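Alginate lyase, family PL7 (Zobellia galactanivorans, PDB 3ZPY) probably cleaves the brown-algal polysaccharide alginate by beta-elimination, and is represented here by the catalytic domain of a longer protein. Local coordinates at residues A[119-124]-A[140-145]; A[101-106]-A[182-187]; A[153-158]-A[176-181]; A[57-62]-A[235-240]; A[16-21]-A[74-79]. All blocks are in the same frame, centred on the assembly; numbering follows the deposited sequence.

Overall arrangement
All five contacts are antiparallel strand pairs within one beta-sandwich of jelly-roll type. Contacts 1, 3 and 5 belong to the sheet that holds 117-125, 138-146 and 76-83. Contacts 2 and 4 belong to the seven-stranded sheet packed against it. Contact 1 is the most central, its centre about 6 Å from the centre of the chain. The centre of contact 3 lies farthest out, at about 16 Å, and is partly open. Contact 1 puts aromatic rings between the sheets. Trp101, Val103 and Val238 of contacts 2 and 4 meet it there, while Phe60 meets Val77 and Leu79 of contact 5. Contact 4 stacks a guanidinium on an indole on the outer face. Contact 5 carries an arginine-glutamate pair, and contact 3 uses a water.

Contact 1 of 5, residues A[119-124]-A[140-145]; sequences LCFGQI and VRVQFI
Phe121 and Gly122 share one partner, Val142. Phe121 N donates to Val142 O at 2.9 Å. Val142 N donates to Gly122 O, also at 2.9 Å and nearly straight at 171°. Two residues opposite one make a classic beta bulge. Antiparallel pairs flank it. On one side Ile124 N reaches Val140 O at 3.0 Å and Val140 N returns to Ile124 O. On the other, Leu119 N donates to Phe144 O at 3.2 Å, while the bond from Phe144 N to Leu119 O is weak. Gln123 and Ile124 begin the Gln-Ile-His motif of PL7 lyases, which lines the substrate groove in relatives. Gln123 shares its face with Cys120, Arg141 and Gln143. Arg141 NE donates to Gln143 OE1 at 3.0 Å from above the amide plane, and NH1 and NH2 form salt bridges with Asp138 and Glu165. Gln143 NE2 is satisfied by Ser160 OG and Lys158 O. The opposite face is apolar. Phe121 CG lies between the backbone N and the carbonyl carbon (chi1 58°). Its ring turns an edge to the face of Phe144, a T-shaped pair with planes at 62° and CE2 3.6 Å above the ring centre. Val142 CG1 touches Phe121 CZ at 3.6 Å.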
# COMPACT_ATOMS: atom_id res chain seq x y z
N LEU A 119 -7.36 4.75 3.68
CA LEU A 119 -6.56 4.10 2.69
C LEU A 119 -5.38 3.40 3.37
O LEU A 119 -5.08 3.66 4.55
CB LEU A 119 -6.07 5.11 1.67
CG LEU A 119 -5.11 6.26 2.19
CD1 LEU A 119 -3.66 5.83 2.37
CD2 LEU A 119 -5.12 7.41 1.16
N CYS A 120 -4.73 2.50 2.59
CA CYS A 120 -3.60 1.69 3.06
C CYS A 120 -2.34 2.14 2.35
O CYS A 120 -2.30 2.22 1.13
CB CYS A 120 -3.94 0.23 2.70
SG CYS A 120 -2.51 -0.88 2.95
N PHE A 121 -1.34 2.46 3.13
CA PHE A 121 -0.07 3.01 2.59
C PHE A 121 1.11 2.01 2.79
O PHE A 121 2.26 2.39 2.54
CB PHE A 121 0.20 4.41 3.14
CG PHE A 121 0.28 4.50 4.65
CD1 PHE A 121 1.46 4.24 5.35
CD2 PHE A 121 -0.81 4.96 5.41
CE1 PHE A 121 1.54 4.38 6.72
CE2 PHE A 121 -0.76 5.05 6.77
CZ PHE A 121 0.44 4.75 7.46
N GLY A 122 0.87 0.79 3.33
CA GLY A 122 1.91 -0.23 3.26
C GLY A 122 1.26 -1.54 3.67
O GLY A 122 0.28 -1.55 4.43
N GLN A 123 1.81 -2.63 3.15
CA GLN A 123 1.24 -3.96 3.37
C GLN A 123 2.30 -5.04 3.39
O GLN A 123 3.34 -4.88 2.76
CB GLN A 123 0.28 -4.42 2.26
CG GLN A 123 -0.87 -3.53 1.83
CD GLN A 123 -1.36 -4.10 0.47
OE1 GLN A 123 -1.38 -3.36 -0.52
NE2 GLN A 123 -1.65 -5.35 0.42
N ILE A 124 1.93 -6.18 4.07
CA ILE A 124 2.48 -7.44 3.71
C ILE A 124 1.34 -8.29 3.12
O ILE A 124 0.26 -8.41 3.74
CB ILE A 124 3.06 -8.22 4.96
CG1 ILE A 124 4.18 -7.37 5.58
CG2 ILE A 124 3.58 -9.63 4.57
CD1 ILE A 124 4.53 -7.78 7.01
N VAL A 140 -1.02 -7.98 6.62
CA VAL A 140 -1.27 -6.69 7.39
C VAL A 140 -1.45 -5.59 6.36
O VAL A 140 -0.78 -5.60 5.31
CB VAL A 140 -0.12 -6.39 8.42
CG1 VAL A 140 1.21 -6.01 7.71
CG2 VAL A 140 -0.54 -5.28 9.40
N ARG A 141 -2.37 -4.70 6.69
CA ARG A 141 -2.54 -3.42 6.01
C ARG A 141 -2.35 -2.30 7.01
O ARG A 141 -3.05 -2.26 8.03
CB ARG A 141 -3.94 -3.34 5.43
CG ARG A 141 -4.11 -4.23 4.20
CD ARG A 141 -5.37 -3.82 3.40
NE ARG A 141 -6.60 -3.78 4.20
CZ ARG A 141 -7.34 -4.84 4.48
NH1 ARG A 141 -6.96 -6.06 4.11
NH2 ARG A 141 -8.45 -4.71 5.22
N VAL A 142 -1.44 -1.35 6.71
CA VAL A 142 -1.16 -0.19 7.55
C VAL A 142 -1.94 0.97 6.93
O VAL A 142 -1.71 1.27 5.76
CB VAL A 142 0.34 0.05 7.52
CG1 VAL A 142 0.65 1.30 8.35
CG2 VAL A 142 1.15 -1.14 8.02
N GLN A 143 -2.87 1.55 7.71
CA GLN A 143 -3.85 2.45 7.12
C GLN A 143 -4.01 3.67 8.01
O GLN A 143 -3.73 3.64 9.17
CB GLN A 143 -5.24 1.79 7.03
CG GLN A 143 -5.15 0.46 6.24
CD GLN A 143 -6.23 -0.46 6.47
OE1 GLN A 143 -6.78 -1.05 5.52
NE2 GLN A 143 -6.50 -0.68 7.76
N PHE A 144 -4.43 4.78 7.39
CA PHE A 144 -5.05 5.88 8.12
C PHE A 144 -6.56 5.93 7.79
O PHE A 144 -6.92 5.81 6.63
CB PHE A 144 -4.41 7.23 7.79
CG PHE A 144 -3.06 7.46 8.39
CD1 PHE A 144 -2.57 6.81 9.54
CD2 PHE A 144 -2.30 8.48 7.83
CE1 PHE A 144 -1.28 7.11 10.00
CE2 PHE A 144 -1.04 8.81 8.30
CZ PHE A 144 -0.55 8.11 9.42
N ILE A 145 -7.35 6.15 8.85
CA ILE A 145 -8.76 6.24 8.75
C ILE A 145 -9.21 7.57 9.37
O ILE A 145 -8.74 7.98 10.45
CB ILE A 145 -9.46 5.04 9.42
CG1 ILE A 145 -11.00 5.14 9.22
CG2 ILE A 145 -9.09 4.90 10.92
CD1 ILE A 145 -11.67 3.83 9.42

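Contact 2 of 5, residues A[101-106]-A[182-187]; sequences WTVQVN and YNCKLV
In the seven-stranded sheet of the jelly roll, Trp101 to Val103 pair antiparallel with Tyr182 to Cys184. Four backbone bonds join them, two between Trp101 and Cys184 and two between Val103 and Tyr182. The shortest runs from Cys184 N to Trp101 O at 2.8 Å. On the inward face the Trp101 indole meets Cys184 and Leu186. Trp101 CG lies between the backbone N and the carbonyl carbon (chi1 70°). Cys184 CB stands over one face of the six-membered ring, 3.4 Å from its centroid and 7° off the normal, a CH-pi contact. Cys184 SG makes a sulfur-aromatic contact over the same ring, 4.2 Å from the centroid. Leu186 CB meets the rim of the indole near its plane, 3.7 Å from Trp101 CZ3. Val103 CG1 packs on Cys184 SG at 3.4 Å. The other face is polar. Thr102 and Asn183 lie side by side, and Thr102 OG1 donates to Asn183 OD1 at 2.7 Å, in the plane of the amide. Asn242 adds a weak bond to the same hydroxyl. The strand directions are 129° apart, and between these segments the pairing ends at Val103 and Tyr182. Strand 235-247 borders 96-107 on its other side, strand 192-197 follows 182-189, and Phe121 of the facing sheet packs on Trp101 and Val103.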
# COMPACT_ATOMS: atom_id res chain seq x y z
N TRP A 101 10.06 3.01 5.05
CA TRP A 101 9.68 4.10 4.13
C TRP A 101 9.23 5.27 4.91
O TRP A 101 8.67 5.15 6.01
CB TRP A 101 8.57 3.63 3.16
CG TRP A 101 7.19 3.34 3.64
CD1 TRP A 101 6.06 4.04 3.21
CD2 TRP A 101 6.71 2.34 4.57
NE1 TRP A 101 4.94 3.54 3.79
CE2 TRP A 101 5.25 2.50 4.62
CE3 TRP A 101 7.29 1.31 5.29
CZ2 TRP A 101 4.45 1.64 5.43
CZ3 TRP A 101 6.50 0.48 6.08
CH2 TRP A 101 5.11 0.67 6.17
N THR A 102 9.44 6.43 4.36
CA THR A 102 9.06 7.68 4.99
C THR A 102 7.83 8.12 4.23
O THR A 102 7.85 8.24 2.99
CB THR A 102 10.24 8.69 4.87
OG1 THR A 102 11.34 8.16 5.61
CG2 THR A 102 9.86 10.09 5.42
N VAL A 103 6.83 8.44 4.97
CA VAL A 103 5.46 8.61 4.29
C VAL A 103 4.75 9.83 4.86
O VAL A 103 4.91 10.21 6.04
CB VAL A 103 4.60 7.32 4.54
CG1 VAL A 103 4.14 7.17 6.01
CG2 VAL A 103 3.38 7.28 3.60
N GLN A 104 3.91 10.41 3.99
CA GLN A 104 2.76 11.20 4.45
C GLN A 104 1.51 10.80 3.70
O GLN A 104 1.59 10.23 2.59
CB GLN A 104 2.95 12.67 4.20
CG GLN A 104 4.24 13.32 4.78
CD GLN A 104 4.13 14.80 4.75
OE1 GLN A 104 3.18 15.36 4.10
NE2 GLN A 104 5.03 15.50 5.41
N VAL A 105 0.39 11.02 4.37
CA VAL A 105 -0.90 10.89 3.68
C VAL A 105 -1.39 12.34 3.62
O VAL A 105 -1.51 12.99 4.69
CB VAL A 105 -1.87 9.90 4.33
CG1 VAL A 105 -3.20 9.92 3.55
CG2 VAL A 105 -1.22 8.53 4.46
N ASN A 106 -1.73 12.83 2.41
CA ASN A 106 -2.13 14.16 2.25
C ASN A 106 -3.65 14.34 2.02
O ASN A 106 -4.11 15.44 2.07
CB ASN A 106 -1.39 14.75 1.05
CG ASN A 106 0.15 14.71 1.27
OD1 ASN A 106 0.65 15.33 2.22
ND2 ASN A 106 0.84 13.87 0.52
N TYR A 182 6.09 10.44 8.69
CA TYR A 182 6.36 9.30 9.61
C TYR A 182 7.44 8.46 8.94
O TYR A 182 7.32 8.08 7.76
CB TYR A 182 5.11 8.44 9.80
CG TYR A 182 4.06 9.20 10.51
CD1 TYR A 182 4.08 9.36 11.89
CD2 TYR A 182 3.00 9.79 9.76
CE1 TYR A 182 3.09 10.07 12.54
CE2 TYR A 182 2.01 10.58 10.39
CZ TYR A 182 2.06 10.67 11.78
OH TYR A 182 1.08 11.38 12.43
N ASN A 183 8.45 8.12 9.73
CA ASN A 183 9.40 7.09 9.32
C ASN A 183 8.92 5.71 9.74
O ASN A 183 8.89 5.43 10.98
CB ASN A 183 10.79 7.34 9.89
CG ASN A 183 11.36 8.68 9.41
OD1 ASN A 183 11.35 8.96 8.18
ND2 ASN A 183 11.86 9.51 10.33
N CYS A 184 8.46 4.88 8.78
CA CYS A 184 7.76 3.63 9.11
C CYS A 184 8.72 2.48 8.93
O CYS A 184 9.57 2.50 8.02
CB CYS A 184 6.59 3.41 8.13
SG CYS A 184 5.40 4.74 8.06
N LYS A 185 8.62 1.48 9.81
CA LYS A 185 9.42 0.27 9.70
C LYS A 185 8.47 -0.90 9.96
O LYS A 185 7.97 -1.03 11.09
CB LYS A 185 10.59 0.33 10.69
CG LYS A 185 11.52 -0.89 10.60
CD LYS A 185 12.82 -0.72 11.38
CE LYS A 185 12.66 -0.61 12.85
NZ LYS A 185 13.92 -0.78 13.65
N LEU A 186 8.27 -1.74 8.96
CA LEU A 186 7.34 -2.90 9.03
C LEU A 186 8.20 -4.15 8.98
O LEU A 186 8.99 -4.34 8.04
CB LEU A 186 6.41 -2.78 7.86
CG LEU A 186 5.29 -3.82 7.82
CD1 LEU A 186 4.41 -3.71 9.06
CD2 LEU A 186 4.48 -3.65 6.53
N VAL A 187 8.11 -4.96 10.03
CA VAL A 187 9.02 -6.11 10.22
C VAL A 187 8.12 -7.34 10.31
O VAL A 187 7.16 -7.35 11.04
CB VAL A 187 9.88 -5.97 11.44
CG1 VAL A 187 10.85 -7.16 11.51
CG2 VAL A 187 10.76 -4.65 11.39

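Contact 3 of 5, residues A[153-158]-A[176-181]; sequences GSVKLK and YSLDTT
Leu178 O and Gly153 N are joined by a water. It donates to Leu178 O at 2.7 Å and accepts from Gly153 N at 2.8 Å. Leu178 N gives Gly153 O a direct hydrogen bond of 2.9 Å, and Ser177 CA adds only a CA-H...O contact to the same oxygen at 3.2 Å. Next along, Val155 N donates to Tyr176 O at 2.9 Å, from well above the carbonyl plane; the return bond is weak. Just past the pairing, Ser177 OG and Thr180 OG1 share a hydrogen bond of 2.8 Å across the turn. On the inward face Tyr176 holds CG beside its backbone N (chi1 -65°). Leu157 lays CB over one face of the Tyr176 ring, 3.8 Å from the centroid. Val155 CG1 meets Leu178 CD2 at 3.8 Å, the two side chains crossing at about a right angle. Tyr182 OH bonds to Ser177 N. The chain leaves edge strand 171-177 and enters strand 182-189 of the other sheet, a crossover between sheets typical of a beta-sandwich.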
# COMPACT_ATOMS: atom_id res chain seq x y z
N GLY A 153 -5.43 17.35 9.28
CA GLY A 153 -5.77 17.10 10.66
C GLY A 153 -5.63 15.67 11.08
O GLY A 153 -4.86 14.86 10.54
N SER A 154 -6.41 15.39 12.12
CA SER A 154 -6.16 14.17 12.93
C SER A 154 -6.81 12.96 12.34
O SER A 154 -7.94 13.02 11.87
CB SER A 154 -6.63 14.33 14.32
OG SER A 154 -7.95 14.83 14.34
N VAL A 155 -6.12 11.83 12.33
CA VAL A 155 -6.63 10.54 11.86
C VAL A 155 -6.20 9.45 12.82
O VAL A 155 -5.33 9.68 13.73
CB VAL A 155 -6.07 10.25 10.41
CG1 VAL A 155 -6.57 11.28 9.40
CG2 VAL A 155 -4.55 10.19 10.40
N LYS A 156 -6.73 8.27 12.58
CA LYS A 156 -6.20 7.12 13.35
C LYS A 156 -5.39 6.19 12.48
O LYS A 156 -5.71 5.98 11.28
CB LYS A 156 -7.33 6.34 14.01
CG LYS A 156 -8.03 7.16 15.09
CD LYS A 156 -9.16 6.31 15.69
CE LYS A 156 -9.84 7.09 16.79
NZ LYS A 156 -10.75 6.19 17.56
N LEU A 157 -4.31 5.64 13.04
CA LEU A 157 -3.66 4.52 12.46
C LEU A 157 -4.61 3.31 12.63
O LEU A 157 -5.08 3.00 13.75
CB LEU A 157 -2.33 4.27 13.17
CG LEU A 157 -1.54 3.09 12.73
CD1 LEU A 157 -0.95 3.19 11.32
CD2 LEU A 157 -0.47 2.73 13.77
N LYS A 158 -4.79 2.53 11.56
CA LYS A 158 -5.66 1.31 11.65
C LYS A 158 -4.87 0.17 11.07
O LYS A 158 -4.39 0.27 9.94
CB LYS A 158 -6.98 1.53 10.93
CG LYS A 158 -7.88 0.36 11.03
CD LYS A 158 -9.30 0.74 10.58
CE LYS A 158 -10.25 -0.45 10.78
NZ LYS A 158 -11.66 -0.03 10.41
N TYR A 176 -2.44 10.37 15.19
CA TYR A 176 -1.79 10.50 13.93
C TYR A 176 -2.36 11.73 13.15
O TYR A 176 -3.44 12.26 13.48
CB TYR A 176 -1.86 9.20 13.10
CG TYR A 176 -1.08 8.11 13.82
CD1 TYR A 176 -1.64 7.39 14.91
CD2 TYR A 176 0.27 7.88 13.47
CE1 TYR A 176 -0.86 6.50 15.65
CE2 TYR A 176 1.00 6.94 14.13
CZ TYR A 176 0.41 6.26 15.20
OH TYR A 176 1.21 5.36 15.90
N SER A 177 -1.67 12.08 12.07
CA SER A 177 -2.22 13.23 11.29
C SER A 177 -1.82 13.15 9.86
O SER A 177 -0.81 12.58 9.48
CB SER A 177 -2.10 14.62 11.88
OG SER A 177 -0.77 14.88 11.98
N LEU A 178 -2.66 13.83 9.04
CA LEU A 178 -2.36 14.08 7.65
C LEU A 178 -1.22 15.13 7.53
O LEU A 178 -1.03 15.93 8.41
CB LEU A 178 -3.57 14.57 6.89
CG LEU A 178 -4.72 13.54 6.89
CD1 LEU A 178 -5.89 14.00 6.03
CD2 LEU A 178 -4.32 12.13 6.44
N ASP A 179 -0.55 15.15 6.36
CA ASP A 179 0.53 16.09 6.05
C ASP A 179 1.56 16.07 7.11
O ASP A 179 2.21 17.06 7.34
CB ASP A 179 -0.09 17.48 5.95
CG ASP A 179 -1.17 17.58 4.86
OD1 ASP A 179 -1.02 16.99 3.79
OD2 ASP A 179 -2.26 18.18 5.16
N THR A 180 1.97 14.89 7.59
CA THR A 180 2.87 14.70 8.69
C THR A 180 3.78 13.56 8.37
O THR A 180 3.32 12.45 8.02
CB THR A 180 2.15 14.42 10.00
OG1 THR A 180 1.35 15.56 10.33
CG2 THR A 180 3.10 14.17 11.14
N THR A 181 5.08 13.76 8.44
CA THR A 181 6.07 12.73 8.03
C THR A 181 6.18 11.70 9.13
O THR A 181 6.40 12.01 10.33
CB THR A 181 7.40 13.46 7.82
OG1 THR A 181 7.16 14.18 6.64
CG2 THR A 181 8.54 12.43 7.57
O HOH W 1 -2.63 17.79 9.51

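Contact 4 of 5, residues A[57-62]-A[235-240]; sequences WVYFKC and YGLVRI
Arg239 places CG between its backbone N and carbonyl carbon (chi1 64°) and then runs fully extended to NE, while Trp57 sets CG beside its own backbone N (chi1 -53°). The guanidinium lies flat over the indole, with planes 11° apart and centres 4.1 Å apart. The pair lies on the outer face of the seven-stranded sheet of the jelly roll. Here Val58 to Cys62 and Gly236 to Ile240 pair antiparallel, with both bonds made at each hydrogen-bonded pair. Arg239 CD sits over the five-membered ring of Trp57 and also touches Tyr59 CE2 at 3.5 Å. In the guanidinium plane, Arg239 NH1 donates to Tyr59 OH at 2.9 Å. Asp54 is a second partner of that hydroxyl, and Arg239 NH2 donates to Gln104 OE1. The inner face is apolar: Phe60 CE1 meets Ile240 CD1 at 3.7 Å. Further along the outer face, Lys61 stretches over one face of Tyr235. Lys61 CE makes a CH-pi contact 3.9 Å from the ring centroid, and NZ a cation-pi contact at 4.6 Å.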
# COMPACT_ATOMS: atom_id res chain seq x y z
N TRP A 57 9.59 13.55 -3.08
CA TRP A 57 8.66 12.44 -2.80
C TRP A 57 8.17 11.83 -4.14
O TRP A 57 8.15 12.49 -5.15
CB TRP A 57 7.37 12.92 -2.13
CG TRP A 57 7.50 13.76 -0.89
CD1 TRP A 57 7.63 15.15 -0.80
CD2 TRP A 57 7.58 13.24 0.44
NE1 TRP A 57 7.71 15.53 0.54
CE2 TRP A 57 7.67 14.38 1.35
CE3 TRP A 57 7.47 11.98 0.97
CZ2 TRP A 57 7.71 14.23 2.72
CZ3 TRP A 57 7.48 11.79 2.34
CH2 TRP A 57 7.59 12.91 3.23
N VAL A 58 7.70 10.62 -4.07
CA VAL A 58 6.89 9.99 -5.15
C VAL A 58 5.46 9.86 -4.62
O VAL A 58 5.24 9.38 -3.51
CB VAL A 58 7.49 8.64 -5.63
CG1 VAL A 58 6.52 7.93 -6.59
CG2 VAL A 58 8.86 8.88 -6.28
N TYR A 59 4.58 10.43 -5.40
CA TYR A 59 3.12 10.53 -5.04
C TYR A 59 2.35 9.45 -5.72
O TYR A 59 2.62 9.14 -6.92
CB TYR A 59 2.61 11.85 -5.59
CG TYR A 59 3.19 13.08 -4.89
CD1 TYR A 59 4.46 13.55 -5.22
CD2 TYR A 59 2.44 13.81 -3.92
CE1 TYR A 59 5.03 14.69 -4.59
CE2 TYR A 59 3.03 14.92 -3.28
CZ TYR A 59 4.28 15.35 -3.61
OH TYR A 59 4.80 16.50 -2.97
N PHE A 60 1.48 8.78 -4.95
CA PHE A 60 0.56 7.73 -5.41
C PHE A 60 -0.78 8.26 -5.18
O PHE A 60 -1.23 8.40 -4.02
CB PHE A 60 0.78 6.49 -4.55
CG PHE A 60 2.19 5.91 -4.67
CD1 PHE A 60 3.27 6.52 -3.97
CD2 PHE A 60 2.44 4.75 -5.43
CE1 PHE A 60 4.58 5.98 -4.08
CE2 PHE A 60 3.71 4.26 -5.56
CZ PHE A 60 4.77 4.82 -4.84
N LYS A 61 -1.46 8.56 -6.32
CA LYS A 61 -2.79 9.21 -6.26
C LYS A 61 -3.83 8.21 -6.88
O LYS A 61 -3.66 7.79 -8.07
CB LYS A 61 -2.71 10.55 -7.14
CG LYS A 61 -3.93 11.40 -6.94
CD LYS A 61 -3.79 12.75 -7.61
CE LYS A 61 -4.97 13.64 -7.35
NZ LYS A 61 -4.69 15.01 -7.84
N CYS A 62 -4.81 7.86 -6.07
CA CYS A 62 -5.82 6.87 -6.50
C CYS A 62 -7.20 7.40 -6.17
O CYS A 62 -7.37 8.15 -5.20
CB CYS A 62 -5.48 5.48 -5.83
SG CYS A 62 -6.45 4.13 -6.50
N TYR A 235 -10.49 11.27 -3.90
CA TYR A 235 -9.21 10.59 -4.12
C TYR A 235 -8.48 10.47 -2.78
O TYR A 235 -8.78 11.25 -1.82
CB TYR A 235 -8.31 11.26 -5.21
CG TYR A 235 -7.82 12.65 -4.81
CD1 TYR A 235 -8.69 13.74 -4.84
CD2 TYR A 235 -6.59 12.80 -4.18
CE1 TYR A 235 -8.21 15.03 -4.45
CE2 TYR A 235 -6.11 14.06 -3.77
CZ TYR A 235 -6.96 15.14 -3.88
OH TYR A 235 -6.49 16.37 -3.46
N GLY A 236 -7.49 9.59 -2.75
CA GLY A 236 -6.49 9.64 -1.68
C GLY A 236 -5.13 9.93 -2.29
O GLY A 236 -4.90 9.74 -3.49
N LEU A 237 -4.24 10.49 -1.44
CA LEU A 237 -2.93 10.85 -1.89
C LEU A 237 -1.91 10.47 -0.80
O LEU A 237 -2.05 10.90 0.31
CB LEU A 237 -2.87 12.35 -2.18
CG LEU A 237 -1.57 12.86 -2.78
CD1 LEU A 237 -1.22 12.21 -4.12
CD2 LEU A 237 -1.54 14.39 -2.93
N VAL A 238 -0.96 9.65 -1.18
CA VAL A 238 0.11 9.13 -0.33
C VAL A 238 1.41 9.57 -1.00
O VAL A 238 1.56 9.55 -2.23
CB VAL A 238 0.11 7.60 -0.22
CG1 VAL A 238 1.32 7.13 0.55
CG2 VAL A 238 -1.19 7.08 0.37
N ARG A 239 2.39 10.03 -0.23
CA ARG A 239 3.68 10.35 -0.81
C ARG A 239 4.80 9.66 0.03
O ARG A 239 4.71 9.58 1.26
CB ARG A 239 3.85 11.86 -0.95
CG ARG A 239 3.88 12.69 0.32
CD ARG A 239 4.01 14.15 -0.03
NE ARG A 239 4.05 15.01 1.10
CZ ARG A 239 4.15 16.32 1.02
NH1 ARG A 239 4.32 16.91 -0.18
NH2 ARG A 239 3.99 17.03 2.13
N ILE A 240 5.82 9.13 -0.68
CA ILE A 240 6.84 8.26 -0.07
C ILE A 240 8.24 8.75 -0.49
O ILE A 240 8.47 9.16 -1.66
CB ILE A 240 6.59 6.77 -0.48
CG1 ILE A 240 5.20 6.35 -0.05
CG2 ILE A 240 7.68 5.85 0.02
CD1 ILE A 240 4.67 4.99 -0.55

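Contact 5 of 5, residues A[16-21]-A[74-79]; sequences KINSFI and NPRVEL
Asn18 and Glu78 pair where strands 16-21 and 76-79 run antiparallel, their axes approaching to 4.7 Å at 167°. Asn18 N donates to Glu78 O at 2.8 Å, and Glu78 N to Asn18 O at 3.0 Å. CA-H...O contacts flank this pair, from Leu79 CA to Lys16 O and from Val77 CA to Asn18 O. Beyond Ser19 the strands part, and side chains take over. Phe20 holds CG beside its backbone N (chi1 -80°) and turns its ring edge to the other strand. Its CE1 comes within 3.3 Å of Arg76 O, near the ring plane. That carbonyl is buried here and has no hydrogen-bond partner in the model. Arg76 to Leu79 match the Arg-X-Glu-Leu motif of PL7 lyases, found on the cleft side of the sheet in relatives. Within it Arg76 NH1 and Glu78 OE1 form a salt bridge at 3.0 Å; the oxygen lies in the guanidinium plane and is met on its syn side. Lys218 is a second salt-bridge partner of Glu78 OE1, and Tyr222 receives Arg76 in a cation-pi contact. On the apolar face Ile17 CG1 and Leu79 CD2 lie 3.7 Å apart, the side chains side by side. There Val77 and Leu79 also touch Phe60 of the facing sheet.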
# COMPACT_ATOMS: atom_id res chain seq x y z
N LYS A 16 7.55 -3.91 -8.91
CA LYS A 16 6.65 -3.77 -10.00
C LYS A 16 5.65 -2.64 -9.65
O LYS A 16 5.16 -2.54 -8.52
CB LYS A 16 5.89 -5.10 -10.18
CG LYS A 16 4.71 -5.08 -11.12
CD LYS A 16 4.22 -6.54 -11.43
CE LYS A 16 5.28 -7.54 -12.02
NZ LYS A 16 4.95 -8.98 -12.50
N ILE A 17 5.32 -1.85 -10.68
CA ILE A 17 4.43 -0.68 -10.50
C ILE A 17 3.02 -1.03 -10.97
O ILE A 17 2.82 -1.27 -12.16
CB ILE A 17 4.97 0.53 -11.27
CG1 ILE A 17 6.32 0.91 -10.76
CG2 ILE A 17 4.04 1.73 -11.04
CD1 ILE A 17 7.00 1.90 -11.74
N ASN A 18 2.09 -1.05 -9.97
CA ASN A 18 0.63 -1.21 -10.24
C ASN A 18 0.03 0.19 -10.48
O ASN A 18 0.16 1.06 -9.64
CB ASN A 18 -0.14 -1.83 -9.06
CG ASN A 18 0.44 -3.10 -8.48
OD1 ASN A 18 0.99 -3.98 -9.17
ND2 ASN A 18 0.24 -3.24 -7.23
N SER A 19 -0.52 0.48 -11.68
CA SER A 19 -1.07 1.79 -11.96
C SER A 19 -2.14 1.70 -12.98
O SER A 19 -2.60 0.57 -13.37
CB SER A 19 0.06 2.77 -12.34
OG SER A 19 -0.39 4.10 -12.28
N PHE A 20 -2.64 2.86 -13.39
CA PHE A 20 -3.74 2.94 -14.34
C PHE A 20 -3.30 3.74 -15.56
O PHE A 20 -2.36 4.56 -15.45
CB PHE A 20 -4.94 3.71 -13.72
CG PHE A 20 -5.79 2.86 -12.81
CD1 PHE A 20 -5.40 2.65 -11.49
CD2 PHE A 20 -6.99 2.26 -13.29
CE1 PHE A 20 -6.12 1.79 -10.67
CE2 PHE A 20 -7.70 1.42 -12.44
CZ PHE A 20 -7.31 1.23 -11.12
N ILE A 21 -3.99 3.53 -16.67
CA ILE A 21 -3.89 4.44 -17.78
C ILE A 21 -5.24 5.10 -18.04
O ILE A 21 -6.28 4.56 -17.63
CB ILE A 21 -3.32 3.77 -19.05
CG1 ILE A 21 -4.29 2.79 -19.70
CG2 ILE A 21 -1.92 3.20 -18.81
CD1 ILE A 21 -3.86 2.41 -21.12
N ASN A 74 -11.51 -2.70 -4.32
CA ASN A 74 -10.77 -1.50 -4.03
C ASN A 74 -9.59 -1.29 -5.00
O ASN A 74 -8.78 -2.22 -5.25
CB ASN A 74 -10.25 -1.58 -2.58
CG ASN A 74 -11.36 -1.42 -1.54
OD1 ASN A 74 -12.22 -0.57 -1.65
ND2 ASN A 74 -11.33 -2.25 -0.52
N PRO A 75 -9.46 -0.06 -5.53
CA PRO A 75 -8.37 0.20 -6.50
C PRO A 75 -7.04 0.61 -5.80
O PRO A 75 -6.98 0.96 -4.59
CB PRO A 75 -8.88 1.44 -7.29
CG PRO A 75 -9.74 2.22 -6.24
CD PRO A 75 -10.41 1.10 -5.41
N ARG A 76 -5.96 0.58 -6.58
CA ARG A 76 -4.65 0.94 -5.98
C ARG A 76 -3.77 1.53 -7.03
O ARG A 76 -3.93 1.24 -8.23
CB ARG A 76 -3.93 -0.30 -5.39
CG ARG A 76 -3.56 -1.34 -6.48
CD ARG A 76 -3.07 -2.64 -5.87
NE ARG A 76 -4.17 -3.53 -5.52
CZ ARG A 76 -4.27 -4.26 -4.39
NH1 ARG A 76 -3.27 -4.25 -3.48
NH2 ARG A 76 -5.26 -5.12 -4.30
N VAL A 77 -2.78 2.31 -6.58
CA VAL A 77 -1.61 2.69 -7.36
C VAL A 77 -0.46 2.43 -6.37
O VAL A 77 -0.45 3.00 -5.32
CB VAL A 77 -1.67 4.13 -7.78
CG1 VAL A 77 -0.31 4.53 -8.35
CG2 VAL A 77 -2.83 4.42 -8.74
N GLU A 78 0.40 1.48 -6.64
CA GLU A 78 1.23 0.89 -5.57
C GLU A 78 2.42 0.11 -6.17
O GLU A 78 2.39 -0.21 -7.30
CB GLU A 78 0.27 0.02 -4.70
CG GLU A 78 0.69 -0.57 -3.47
CD GLU A 78 -0.38 -1.40 -2.85
OE1 GLU A 78 -0.93 -2.32 -3.41
OE2 GLU A 78 -0.38 -1.29 -1.67
N LEU A 79 3.41 -0.17 -5.34
CA LEU A 79 4.52 -1.03 -5.73
C LEU A 79 4.38 -2.40 -5.12
O LEU A 79 3.93 -2.52 -3.94
CB LEU A 79 5.83 -0.38 -5.23
CG LEU A 79 6.03 1.09 -5.58
CD1 LEU A 79 7.38 1.54 -5.03
CD2 LEU A 79 5.98 1.28 -7.07